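Local atomic coordinates of beta-ketoacyl-[acyl-carrier-protein] synthase FabY (Pseudomonas aeruginosa, PDB entry 4CW4), a protein that catalyses the condensation of acetyl-CoA with malonyl-ACP to acetoacetyl-ACP, the primer with which fatty acid synthesis begins. Residues A[127-132]-A[137-142]; A[427-432]-A[529-534]; A[193-198]-A[266-271]. All blocks are in the same frame, centred on the assembly; numbering follows the deposited sequence.

Contact 1 of 3, residues A[127-132]-A[137-142]; sequences KQLPEP and WSIAPA
The six-membered part of the Trp137 indole is overlapped by the pyrrolidine ring of Pro130. CD of Pro130 lies 3.6 Å from CZ3 of Trp137, CG of Pro130 sits 3.9 Å from CH2 of Trp137, and the two side chains cross at about a right angle. CG of Trp137, anti to the carbonyl carbon (chi1 -67°), sends the indole from just ahead of strand 138-141 toward segment 127-132, and its benzo end does the touching. CD2 of Leu129 comes near the plane of the same ring, at its edge, 4.3 Å from CZ3 of Trp137, while the other methyl branch turns to the next contact residue, on the strand: CD1 of Leu129 is 4.3 Å from CD1 of Ile139. Segment 127-132 belongs to the loop that links strands 120-124 and 138-141, the two outer strands of a small three-stranded antiparallel sheet far from the centre of the chain; Leu129 and Pro130 of that loop pack back on Trp137 and Ile139. On strand 147-151, Val147 touches Leu129 and Ile139, while Val149 and Ile151 touch Trp137. From the second subunit, Lys108 forms a salt bridge with Glu131 and Leu110 packs on Leu129.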
loop_
_atom_site.group_PDB
_atom_site.type_symbol
_atom_site.label_atom_id
_atom_site.label_comp_id
_atom_site.label_asym_id
_atom_site.label_seq_id
_atom_site.Cartn_x
_atom_site.Cartn_y
_atom_site.Cartn_z
ATOM N N LYS A 127 16.996 -31.901 -21.829
ATOM C CA LYS A 127 16.115 -31.247 -20.863
ATOM C C LYS A 127 16.310 -29.732 -20.802
ATOM O O LYS A 127 15.477 -29.025 -20.254
ATOM C CB LYS A 127 16.280 -31.843 -19.457
ATOM C CG LYS A 127 15.394 -33.074 -19.156
ATOM C CD LYS A 127 13.893 -32.886 -19.489
ATOM C CE LYS A 127 13.278 -31.601 -18.913
ATOM N NZ LYS A 127 11.998 -31.209 -19.598
ATOM N N GLN A 128 17.416 -29.230 -21.342
ATOM C CA GLN A 128 17.676 -27.789 -21.325
ATOM C C GLN A 128 17.285 -27.106 -22.627
ATOM O O GLN A 128 17.429 -25.902 -22.759
ATOM C CB GLN A 128 19.154 -27.512 -21.034
ATOM C CG GLN A 128 19.607 -27.929 -19.634
ATOM C CD GLN A 128 20.992 -27.424 -19.275
ATOM O OE1 GLN A 128 21.835 -27.183 -20.148
ATOM N NE2 GLN A 128 21.230 -27.243 -17.976
ATOM N N LEU A 129 16.813 -27.876 -23.606
ATOM C CA LEU A 129 16.415 -27.303 -24.878
ATOM C C LEU A 129 15.013 -26.704 -24.769
ATOM O O LEU A 129 14.206 -27.165 -23.955
ATOM C CB LEU A 129 16.425 -28.377 -25.969
ATOM C CG LEU A 129 17.825 -28.939 -26.255
ATOM C CD1 LEU A 129 17.791 -29.987 -27.324
ATOM C CD2 LEU A 129 18.825 -27.845 -26.653
ATOM N N PRO A 130 14.715 -25.686 -25.598
ATOM C CA PRO A 130 13.357 -25.129 -25.587
ATOM C C PRO A 130 12.275 -26.167 -25.825
ATOM O O PRO A 130 12.493 -27.165 -26.536
ATOM C CB PRO A 130 13.366 -24.127 -26.749
ATOM C CG PRO A 130 14.803 -23.796 -26.970
ATOM C CD PRO A 130 15.540 -25.076 -26.658
ATOM N N GLU A 131 11.123 -25.926 -25.205
ATOM C CA GLU A 131 9.933 -26.736 -25.418
ATOM C C GLU A 131 8.841 -25.831 -25.895
ATOM O O GLU A 131 8.607 -24.789 -25.288
ATOM C CB GLU A 131 9.487 -27.433 -24.145
ATOM C CG GLU A 131 10.518 -28.401 -23.637
ATOM C CD GLU A 131 10.064 -29.117 -22.400
ATOM O OE1 GLU A 131 9.070 -29.883 -22.483
ATOM O OE2 GLU A 131 10.697 -28.890 -21.345
ATOM N N PRO A 132 8.192 -26.185 -27.008
ATOM C CA PRO A 132 8.515 -27.278 -27.925
ATOM C C PRO A 132 9.830 -26.932 -28.610
ATOM O O PRO A 132 10.270 -25.783 -28.575
ATOM C CB PRO A 132 7.349 -27.262 -28.912
ATOM C CG PRO A 132 6.899 -25.855 -28.939
ATOM C CD PRO A 132 7.093 -25.352 -27.520
ATOM N N TRP A 137 15.386 -26.103 -35.874
ATOM C CA TRP A 137 16.577 -26.745 -35.299
ATOM C C TRP A 137 16.657 -28.233 -35.665
ATOM O O TRP A 137 15.648 -28.937 -35.686
ATOM C CB TRP A 137 16.617 -26.614 -33.765
ATOM C CG TRP A 137 16.800 -25.220 -33.227
ATOM C CD1 TRP A 137 16.694 -24.050 -33.913
ATOM C CD2 TRP A 137 17.141 -24.862 -31.876
ATOM N NE1 TRP A 137 16.939 -22.985 -33.078
ATOM C CE2 TRP A 137 17.214 -23.456 -31.820
ATOM C CE3 TRP A 137 17.385 -25.597 -30.711
ATOM C CZ2 TRP A 137 17.527 -22.772 -30.645
ATOM C CZ3 TRP A 137 17.701 -24.917 -29.551
ATOM C CH2 TRP A 137 17.763 -23.516 -29.527
ATOM N N SER A 138 17.875 -28.687 -35.938
ATOM C CA SER A 138 18.187 -30.099 -36.129
ATOM C C SER A 138 18.571 -30.717 -34.804
ATOM O O SER A 138 19.303 -30.098 -34.042
ATOM C CB SER A 138 19.424 -30.255 -37.035
ATOM O OG SER A 138 19.215 -29.749 -38.325
ATOM N N ILE A 139 18.125 -31.946 -34.557
ATOM C CA ILE A 139 18.517 -32.706 -33.374
ATOM C C ILE A 139 18.876 -34.114 -33.783
ATOM O O ILE A 139 18.157 -34.738 -34.577
ATOM C CB ILE A 139 17.355 -32.869 -32.376
ATOM C CG1 ILE A 139 16.560 -31.585 -32.260
ATOM C CG2 ILE A 139 17.883 -33.315 -31.019
ATOM C CD1 ILE A 139 17.298 -30.455 -31.567
ATOM N N ALA A 140 19.980 -34.625 -33.244
ATOM C CA ALA A 140 20.364 -36.006 -33.484
ATOM C C ALA A 140 20.872 -36.615 -32.191
ATOM O O ALA A 140 21.326 -35.895 -31.302
ATOM C CB ALA A 140 21.420 -36.078 -34.553
ATOM N N PRO A 141 20.807 -37.952 -32.088
ATOM C CA PRO A 141 21.286 -38.596 -30.862
ATOM C C PRO A 141 22.782 -38.398 -30.680
ATOM O O PRO A 141 23.522 -38.285 -31.664
ATOM C CB PRO A 141 20.958 -40.080 -31.087
ATOM C CG PRO A 141 20.806 -40.226 -32.566
ATOM C CD PRO A 141 20.282 -38.925 -33.063
ATOM N N ALA A 142 23.212 -38.332 -29.427
ATOM C CA ALA A 142 24.631 -38.271 -29.111
ATOM C C ALA A 142 24.918 -39.136 -27.890
ATOM O O ALA A 142 24.025 -39.814 -27.366
ATOM C CB ALA A 142 25.066 -36.831 -28.876
#

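Contact 2 of 3, residues A[427-432]-A[529-534]; sequences LDTVRH and PLEVCF
Thr429 and Val430 have the most surface buried where helix segment 427-432 lies against segment 529-534, and their partners there are Glu531, Val532 and Phe534. Thr429 meets its partners through its methyl group. CG2 stands anti to the backbone N (chi1 of OG1 -66°), which carries it 4.0 Å from CB of Glu531 and 4.3 Å from CG2 of Val532. Glu531 offers only the root of its chain here; a bend at chi2 (-71°) takes the carboxylate elsewhere, to a hydrogen bond with Ser551 and a salt bridge with Arg553, so its charge is met away from the helix. At the next residue of the helix, CG1 of Val430 approaches the Phe534 ring obliquely, 4.4 Å from CZ of Phe534. CG1 of Val532 covers one face of that ring, 3.8 Å above the plane and offset toward the rim. Val418, Val422 and Val425 of helix 409-425 close round Val430, while Ala421 of that helix touches Phe534. No hydrogen bond crosses between the two segments; instead the strand pairs in parallel with strand 434-437, which follows directly on the helix. Helices laid over a central sheet in this way are typical of the layered alpha-beta architecture of the thiolase fold, here in the C-terminal half of the ketosynthase.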
loop_
_atom_site.group_PDB
_atom_site.type_symbol
_atom_site.label_atom_id
_atom_site.label_comp_id
_atom_site.label_asym_id
_atom_site.label_seq_id
_atom_site.Cartn_x
_atom_site.Cartn_y
_atom_site.Cartn_z
ATOM N N LEU A 427 0.241 32.177 18.093
ATOM C CA LEU A 427 0.987 32.786 16.998
ATOM C C LEU A 427 2.435 33.082 17.345
ATOM O O LEU A 427 3.311 32.903 16.517
ATOM C CB LEU A 427 0.348 34.106 16.580
ATOM C CG LEU A 427 -0.406 34.211 15.271
ATOM C CD1 LEU A 427 -0.829 35.670 15.091
ATOM C CD2 LEU A 427 0.405 33.690 14.070
ATOM N N ASP A 428 2.683 33.584 18.553
ATOM C CA ASP A 428 4.045 33.954 18.943
ATOM C C ASP A 428 4.970 32.747 18.904
ATOM O O ASP A 428 6.084 32.825 18.377
ATOM C CB ASP A 428 4.061 34.585 20.334
ATOM C CG ASP A 428 5.459 35.003 20.762
ATOM O OD1 ASP A 428 5.966 35.996 20.211
ATOM O OD2 ASP A 428 6.051 34.327 21.632
ATOM N N THR A 429 4.511 31.624 19.450
ATOM C CA THR A 429 5.335 30.413 19.463
ATOM C C THR A 429 5.583 29.896 18.042
ATOM O O THR A 429 6.668 29.454 17.724
ATOM C CB THR A 429 4.720 29.327 20.361
ATOM O OG1 THR A 429 4.746 29.776 21.717
ATOM C CG2 THR A 429 5.514 28.033 20.269
ATOM N N VAL A 430 4.579 29.958 17.186
ATOM C CA VAL A 430 4.788 29.584 15.795
ATOM C C VAL A 430 5.788 30.534 15.116
ATOM O O VAL A 430 6.682 30.095 14.395
ATOM C CB VAL A 430 3.462 29.529 15.030
ATOM C CG1 VAL A 430 3.699 29.405 13.514
ATOM C CG2 VAL A 430 2.631 28.349 15.515
ATOM N N ARG A 431 5.660 31.832 15.378
ATOM C CA ARG A 431 6.521 32.805 14.729
ATOM C C ARG A 431 7.962 32.754 15.184
ATOM O O ARG A 431 8.847 33.050 14.402
ATOM C CB ARG A 431 5.982 34.225 14.921
ATOM C CG ARG A 431 4.774 34.505 14.048
ATOM C CD ARG A 431 4.134 35.850 14.401
ATOM N NE ARG A 431 3.047 36.153 13.477
ATOM C CZ ARG A 431 2.132 37.097 13.671
ATOM N NH1 ARG A 431 2.158 37.860 14.767
ATOM N NH2 ARG A 431 1.183 37.278 12.766
ATOM N N HIS A 432 8.209 32.407 16.443
ATOM C CA HIS A 432 9.549 32.533 16.996
ATOM C C HIS A 432 10.144 31.266 17.576
ATOM O O HIS A 432 11.303 31.262 17.970
ATOM C CB HIS A 432 9.544 33.641 18.054
ATOM C CG HIS A 432 9.093 34.957 17.523
ATOM N ND1 HIS A 432 9.849 35.697 16.641
ATOM C CD2 HIS A 432 7.945 35.650 17.710
ATOM C CE1 HIS A 432 9.199 36.804 16.331
ATOM N NE2 HIS A 432 8.040 36.797 16.961
ATOM N N PRO A 529 14.424 28.107 22.707
ATOM C CA PRO A 529 14.242 26.709 22.283
ATOM C C PRO A 529 13.102 26.539 21.289
ATOM O O PRO A 529 12.061 27.167 21.421
ATOM C CB PRO A 529 13.902 25.981 23.583
ATOM C CG PRO A 529 14.476 26.846 24.673
ATOM C CD PRO A 529 14.414 28.253 24.178
ATOM N N LEU A 530 13.315 25.687 20.298
ATOM C CA LEU A 530 12.288 25.385 19.317
ATOM C C LEU A 530 11.266 24.450 19.957
ATOM O O LEU A 530 11.637 23.491 20.639
ATOM C CB LEU A 530 12.931 24.773 18.077
ATOM C CG LEU A 530 13.787 25.730 17.263
ATOM C CD1 LEU A 530 14.737 24.964 16.352
ATOM C CD2 LEU A 530 12.914 26.687 16.479
ATOM N N GLU A 531 9.985 24.751 19.756
ATOM C CA GLU A 531 8.893 24.058 20.439
ATOM C C GLU A 531 7.983 23.304 19.491
ATOM O O GLU A 531 7.246 22.440 19.927
ATOM C CB GLU A 531 8.028 25.037 21.244
ATOM C CG GLU A 531 8.792 25.930 22.229
ATOM C CD GLU A 531 9.330 25.201 23.447
ATOM O OE1 GLU A 531 9.319 23.955 23.492
ATOM O OE2 GLU A 531 9.796 25.902 24.372
ATOM N N VAL A 532 8.030 23.653 18.208
ATOM C CA VAL A 532 7.141 23.065 17.217
ATOM C C VAL A 532 7.911 22.788 15.942
ATOM O O VAL A 532 8.657 23.639 15.482
ATOM C CB VAL A 532 5.998 24.022 16.882
ATOM C CG1 VAL A 532 5.101 23.464 15.745
ATOM C CG2 VAL A 532 5.191 24.318 18.123
ATOM N N CYS A 533 7.712 21.593 15.372
ATOM C CA CYS A 533 8.272 21.278 14.066
ATOM C C CYS A 533 7.170 20.927 13.079
ATOM O O CYS A 533 6.254 20.148 13.396
ATOM C CB CYS A 533 9.234 20.097 14.138
ATOM S SG CYS A 533 10.054 19.759 12.556
ATOM N N PHE A 534 7.277 21.498 11.883
ATOM C CA PHE A 534 6.436 21.128 10.757
ATOM C C PHE A 534 7.234 20.192 9.853
ATOM O O PHE A 534 8.265 20.583 9.280
ATOM C CB PHE A 534 6.024 22.379 10.005
ATOM C CG PHE A 534 5.269 23.351 10.867
ATOM C CD1 PHE A 534 3.961 23.103 11.203
ATOM C CD2 PHE A 534 5.878 24.484 11.362
ATOM C CE1 PHE A 534 3.260 23.967 11.995
ATOM C CE2 PHE A 534 5.184 25.351 12.167
ATOM C CZ PHE A 534 3.871 25.095 12.486
#

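Contact 3 of 3, residues A[193-198]-A[266-271]; sequences QMSVVA and DFINAY
Ile268 can be followed outward from CB, where the chain divides. CG2 stands anti to the backbone N, whereas CG1, anti to the carbonyl carbon (chi1 -68°), sets out for helix segment 193-198 and comes within 4.0 Å of OG of Ser195. The chain then runs on extended at chi2 (166°), and its terminal CD1 touches the same oxygen more closely, 3.7 Å from OG of Ser195. This is van der Waals contact between a methyl and a hydroxyl. The polar needs of that oxygen are met beside it, by hydrogen bonds with Tyr369 OH and with the backbone O of Pro264, the latter in the very helix that carries Ile268. Tyr369 and Val224, on strands 366-374 and 222-225, also touch Ile268, which thus packs on strands as well as on a helix.

A second pairing lies next to the first. CG2 of Val196 meets the edge of the Phe267 ring in its plane, 4.0 Å from CD2 of Phe267. One face of this phenyl is covered by CE2 of Tyr271, 3.6 Å above the plane and over the centre, and His188 adds an edge-to-face ring contact. Tyr271 itself reaches the second subunit, hydrogen bonding through its OH to the backbone O of Lys401 there.

Segments 193-198 and 266-271 meet by van der Waals contact alone; the bond from Ser195 to Pro264, just ahead of segment 266-271, joins their helices. With Tyr369 as its other partner, this buried hydroxyl can sit against a methyl without wanting for partners.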
loop_
_atom_site.group_PDB
_atom_site.type_symbol
_atom_site.label_atom_id
_atom_site.label_comp_id
_atom_site.label_asym_id
_atom_site.label_seq_id
_atom_site.Cartn_x
_atom_site.Cartn_y
_atom_site.Cartn_z
ATOM N N GLN A 193 13.723 -7.681 7.274
ATOM C CA GLN A 193 14.773 -7.724 8.282
ATOM C C GLN A 193 14.884 -6.371 8.983
ATOM O O GLN A 193 14.957 -6.303 10.204
ATOM C CB GLN A 193 16.109 -8.071 7.636
ATOM C CG GLN A 193 16.132 -9.415 6.910
ATOM C CD GLN A 193 17.394 -9.627 6.140
ATOM O OE1 GLN A 193 18.321 -8.832 6.198
ATOM N NE2 GLN A 193 17.449 -10.714 5.431
ATOM N N MET A 194 14.877 -5.298 8.204
ATOM C CA MET A 194 15.026 -3.958 8.752
ATOM C C MET A 194 13.835 -3.589 9.613
ATOM O O MET A 194 13.997 -2.963 10.647
ATOM C CB MET A 194 15.237 -2.939 7.627
ATOM C CG MET A 194 16.633 -3.046 7.020
ATOM S SD MET A 194 16.966 -1.978 5.610
ATOM C CE MET A 194 16.604 -0.357 6.285
ATOM N N SER A 195 12.645 -4.028 9.222
ATOM C CA SER A 195 11.446 -3.721 9.998
ATOM C C SER A 195 11.501 -4.409 11.351
ATOM O O SER A 195 11.201 -3.809 12.375
ATOM C CB SER A 195 10.166 -4.135 9.251
ATOM O OG SER A 195 9.020 -3.710 9.972
ATOM N N VAL A 196 11.864 -5.689 11.353
ATOM C CA VAL A 196 11.939 -6.454 12.596
ATOM C C VAL A 196 12.969 -5.826 13.547
ATOM O O VAL A 196 12.709 -5.627 14.734
ATOM C CB VAL A 196 12.265 -7.943 12.293
ATOM C CG1 VAL A 196 12.689 -8.715 13.542
ATOM C CG2 VAL A 196 11.074 -8.612 11.606
ATOM N N VAL A 197 14.133 -5.493 13.015
ATOM C CA VAL A 197 15.206 -4.941 13.847
ATOM C C VAL A 197 14.889 -3.523 14.346
ATOM O O VAL A 197 15.130 -3.188 15.521
ATOM C CB VAL A 197 16.556 -5.020 13.098
ATOM C CG1 VAL A 197 17.636 -4.318 13.833
ATOM C CG2 VAL A 197 16.913 -6.487 12.859
ATOM N N ALA A 198 14.307 -2.703 13.479
ATOM C CA ALA A 198 13.879 -1.364 13.867
ATOM C C ALA A 198 12.754 -1.390 14.889
ATOM O O ALA A 198 12.723 -0.568 15.799
ATOM C CB ALA A 198 13.459 -0.570 12.640
ATOM N N ASP A 266 2.755 -6.509 8.820
ATOM C CA ASP A 266 2.305 -7.838 9.197
ATOM C C ASP A 266 3.338 -8.561 10.061
ATOM O O ASP A 266 2.987 -9.271 10.991
ATOM C CB ASP A 266 2.020 -8.677 7.943
ATOM C CG ASP A 266 0.953 -8.073 7.040
ATOM O OD1 ASP A 266 0.021 -7.403 7.535
ATOM O OD2 ASP A 266 1.065 -8.273 5.806
ATOM N N PHE A 267 4.622 -8.402 9.743
ATOM C CA PHE A 267 5.667 -9.062 10.522
ATOM C C PHE A 267 5.697 -8.542 11.963
ATOM O O PHE A 267 5.995 -9.278 12.886
ATOM C CB PHE A 267 7.041 -8.874 9.868
ATOM C CG PHE A 267 7.448 -10.021 8.988
ATOM C CD1 PHE A 267 6.542 -10.633 8.144
ATOM C CD2 PHE A 267 8.746 -10.506 9.019
ATOM C CE1 PHE A 267 6.903 -11.691 7.348
ATOM C CE2 PHE A 267 9.114 -11.595 8.222
ATOM C CZ PHE A 267 8.186 -12.186 7.389
ATOM N N ILE A 268 5.395 -7.276 12.166
ATOM C CA ILE A 268 5.380 -6.748 13.528
ATOM C C ILE A 268 4.245 -7.360 14.360
ATOM O O ILE A 268 4.461 -7.759 15.503
ATOM C CB ILE A 268 5.294 -5.218 13.521
ATOM C CG1 ILE A 268 6.594 -4.632 12.969
ATOM C CG2 ILE A 268 5.052 -4.653 14.918
ATOM C CD1 ILE A 268 6.480 -3.178 12.608
ATOM N N ASN A 269 3.038 -7.435 13.809
ATOM C CA ASN A 269 1.947 -8.101 14.521
ATOM C C ASN A 269 2.253 -9.572 14.827
ATOM O O ASN A 269 2.002 -10.035 15.933
ATOM C CB ASN A 269 0.645 -8.008 13.729
ATOM C CG ASN A 269 0.142 -6.597 13.617
ATOM O OD1 ASN A 269 0.192 -5.825 14.585
ATOM N ND2 ASN A 269 -0.366 -6.244 12.438
ATOM N N ALA A 270 2.797 -10.279 13.837
ATOM C CA ALA A 270 2.962 -11.725 13.888
ATOM C C ALA A 270 4.148 -12.199 14.703
ATOM O O ALA A 270 4.096 -13.280 15.276
ATOM C CB ALA A 270 3.075 -12.271 12.495
ATOM N N TYR A 271 5.230 -11.419 14.714
ATOM C CA TYR A 271 6.499 -11.914 15.257
ATOM C C TYR A 271 7.120 -11.028 16.313
ATOM O O TYR A 271 8.013 -11.474 17.018
ATOM C CB TYR A 271 7.499 -12.118 14.125
ATOM C CG TYR A 271 6.962 -13.012 13.029
ATOM C CD1 TYR A 271 6.393 -14.258 13.319
ATOM C CD2 TYR A 271 7.022 -12.616 11.705
ATOM C CE1 TYR A 271 5.883 -15.069 12.303
ATOM C CE2 TYR A 271 6.532 -13.419 10.686
ATOM C CZ TYR A 271 5.959 -14.646 10.991
ATOM O OH TYR A 271 5.490 -15.436 9.964
#

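In the fold
The three contacts illustrate how apolar packing adapts to its setting. Contacts 2 and 3 are buried, one pressing a helix on a strand and the residue leading into it, the other a helix on a helix; contact 1 is partly buried and lies in an outlying small sheet, its centre about 48 Å from that of contact 3 and 75 Å from that of contact 2. None shares an element with another, and no hydrogen bond crosses any of them. What differs is how polar groups are met: by the second subunit and a local lysine in contact 1, by Ser551 and Arg553 in contact 2, and by a strand tyrosine, helix backbone and the second subunit in contact 3.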